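Local coordinates for protein putative glutaryl-CoA dehydrogenase (Thermus thermophilus, PDB 2EBA) that belongs to the acyl-CoA dehydrogenase family of flavoproteins and binds flavin-adenine dinucleotide in an assembly of four subunits, at residues Leu291-Glu296 with Ala329-Arg334. Residues are numbered along the deposited sequence; the frame is centred on the assembly and turned at random.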
loop_
_atom_site.group_PDB
_atom_site.type_symbol
_atom_site.label_atom_id
_atom_site.label_comp_id
_atom_site.label_asym_id
_atom_site.label_seq_id
_atom_site.Cartn_x
_atom_site.Cartn_y
_atom_site.Cartn_z
ATOM N N LEU A 291 5.790 -15.086 -3.537
ATOM C CA LEU A 291 6.962 -15.878 -3.227
ATOM C C LEU A 291 7.822 -15.202 -2.165
ATOM O O LEU A 291 8.314 -15.855 -1.250
ATOM C CB LEU A 291 7.776 -16.117 -4.500
ATOM C CG LEU A 291 8.976 -17.049 -4.358
ATOM C CD1 LEU A 291 8.510 -18.466 -4.090
ATOM C CD2 LEU A 291 9.798 -17.002 -5.618
ATOM N N ALA A 292 7.997 -13.892 -2.286
ATOM C CA ALA A 292 8.804 -13.144 -1.332
ATOM C C ALA A 292 8.217 -13.287 0.058
ATOM O O ALA A 292 8.918 -13.606 1.012
ATOM C CB ALA A 292 8.867 -11.666 -1.727
ATOM N N TRP A 293 6.916 -13.064 0.172
ATOM C CA TRP A 293 6.265 -13.166 1.467
ATOM C C TRP A 293 6.408 -14.552 2.084
ATOM O O TRP A 293 6.675 -14.689 3.266
ATOM C CB TRP A 293 4.794 -12.814 1.328
ATOM C CG TRP A 293 4.555 -11.369 1.094
ATOM C CD1 TRP A 293 5.372 -10.342 1.436
ATOM C CD2 TRP A 293 3.380 -10.782 0.534
ATOM N NE1 TRP A 293 4.780 -9.142 1.128
ATOM C CE2 TRP A 293 3.553 -9.385 0.570
ATOM C CE3 TRP A 293 2.191 -11.302 0.008
ATOM C CZ2 TRP A 293 2.580 -8.494 0.097
ATOM C CZ3 TRP A 293 1.223 -10.422 -0.462
ATOM C CH2 TRP A 293 1.424 -9.031 -0.416
ATOM N N HIS A 294 6.219 -15.576 1.270
ATOM C CA HIS A 294 6.327 -16.937 1.746
ATOM C C HIS A 294 7.702 -17.241 2.307
ATOM O O HIS A 294 7.821 -17.884 3.337
ATOM C CB HIS A 294 5.987 -17.912 0.625
ATOM C CG HIS A 294 5.967 -19.342 1.061
ATOM N ND1 HIS A 294 7.096 -20.134 1.071
ATOM C CD2 HIS A 294 4.955 -20.120 1.515
ATOM C CE1 HIS A 294 6.777 -21.338 1.510
ATOM N NE2 HIS A 294 5.488 -21.357 1.787
ATOM N N THR A 295 8.743 -16.772 1.627
ATOM C CA THR A 295 10.116 -16.991 2.064
ATOM C C THR A 295 10.364 -16.279 3.390
ATOM O O THR A 295 10.987 -16.832 4.290
ATOM C CB THR A 295 11.101 -16.469 0.997
ATOM O OG1 THR A 295 10.851 -17.149 -0.242
ATOM C CG2 THR A 295 12.534 -16.697 1.422
ATOM N N GLU A 296 9.876 -15.048 3.498
ATOM C CA GLU A 296 10.023 -14.255 4.707
ATOM C C GLU A 296 9.287 -14.940 5.851
ATOM O O GLU A 296 9.788 -15.036 6.962
ATOM C CB GLU A 296 9.446 -12.857 4.481
ATOM C CG GLU A 296 10.298 -11.996 3.572
ATOM C CD GLU A 296 9.637 -10.686 3.202
ATOM O OE1 GLU A 296 10.346 -9.800 2.681
ATOM O OE2 GLU A 296 8.416 -10.545 3.414
ATOM N N ALA A 329 -0.571 -13.810 4.025
ATOM C CA ALA A 329 -1.376 -14.872 3.457
ATOM C C ALA A 329 -2.756 -14.333 3.055
ATOM O O ALA A 329 -3.316 -14.752 2.054
ATOM C CB ALA A 329 -1.519 -16.021 4.460
ATOM N N LEU A 330 -3.317 -13.419 3.838
ATOM C CA LEU A 330 -4.611 -12.862 3.477
ATOM C C LEU A 330 -4.421 -12.024 2.203
ATOM O O LEU A 330 -5.185 -12.131 1.249
ATOM C CB LEU A 330 -5.179 -11.986 4.614
ATOM C CG LEU A 330 -6.539 -11.304 4.374
ATOM C CD1 LEU A 330 -7.632 -12.333 4.092
ATOM C CD2 LEU A 330 -6.912 -10.495 5.573
ATOM N N GLN A 331 -3.383 -11.205 2.170
ATOM C CA GLN A 331 -3.158 -10.392 0.987
ATOM C C GLN A 331 -2.924 -11.276 -0.245
ATOM O O GLN A 331 -3.421 -10.996 -1.332
ATOM C CB GLN A 331 -1.963 -9.472 1.219
ATOM C CG GLN A 331 -2.167 -8.442 2.322
ATOM C CD GLN A 331 -0.870 -7.721 2.693
ATOM O OE1 GLN A 331 0.016 -8.290 3.347
ATOM N NE2 GLN A 331 -0.744 -6.465 2.266
ATOM N N ALA A 332 -2.180 -12.361 -0.073
ATOM C CA ALA A 332 -1.882 -13.257 -1.181
ATOM C C ALA A 332 -3.108 -13.999 -1.672
ATOM O O ALA A 332 -3.216 -14.308 -2.851
ATOM C CB ALA A 332 -0.808 -14.253 -0.772
ATOM N N ALA A 333 -4.030 -14.298 -0.768
ATOM C CA ALA A 333 -5.241 -15.013 -1.151
ATOM C C ALA A 333 -6.098 -14.117 -2.037
ATOM O O ALA A 333 -6.681 -14.569 -3.023
ATOM C CB ALA A 333 -6.021 -15.450 0.099
ATOM N N ARG A 334 -6.157 -12.842 -1.679
ATOM C CA ARG A 334 -6.917 -11.854 -2.442
ATOM C C ARG A 334 -6.282 -11.652 -3.823
ATOM O O ARG A 334 -6.989 -11.608 -4.837
ATOM C CB ARG A 334 -6.952 -10.527 -1.686
ATOM C CG ARG A 334 -7.577 -10.626 -0.316
ATOM C CD ARG A 334 -7.369 -9.364 0.479
ATOM N NE ARG A 334 -8.218 -9.337 1.665
ATOM C CZ ARG A 334 -8.162 -8.395 2.595
ATOM N NH1 ARG A 334 -7.300 -7.398 2.486
ATOM N NH2 ARG A 334 -8.979 -8.437 3.629
#
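Trp293 reaches across to Gln331 and Ala332 in a van der Waals contact between helices 281-309 and 315-340, consecutive members of the C-terminal helical domain of the acyl-CoA dehydrogenase fold. It illustrates how one large aromatic can bridge two helical segments whose backbones do not pack closely: the nearest alpha carbons, CA of Trp293 and CA of Ala329, are 8.1 Å apart, and only 134 Å² is buried. With CG anti to the carbonyl carbon (chi1 -72°), the indole extends toward the partner helix and leads with its six-membered ring. There Trp293 CZ3 rests 3.7 Å from Gln331 CB, and Trp293 CH2 lies 3.8 Å from the same Gln331 CB. The two side chains cross at about a right angle, yet the flat amide of Gln331 lies over one indole face, offset toward its rim, its plane 17° from that of the ring. The backbone N of Ala332 approaches obliquely, 3.9 Å from Trp293 CZ3, and Ala332 CB lies 4.3 Å from Trp293 CE3. Glu296 brings OE2 to the indole edge, in the ring plane; that oxygen is salt-bridged to Lys328, which precedes Ala329 on helix 315-340, while Glu296 OE1 pairs with Lys328 of the second subunit. No hydrogen bond links the two segments. Their cohesion therefore rests on dispersion and shape, with the ionic Glu296-Lys328 link joining the same helices alongside.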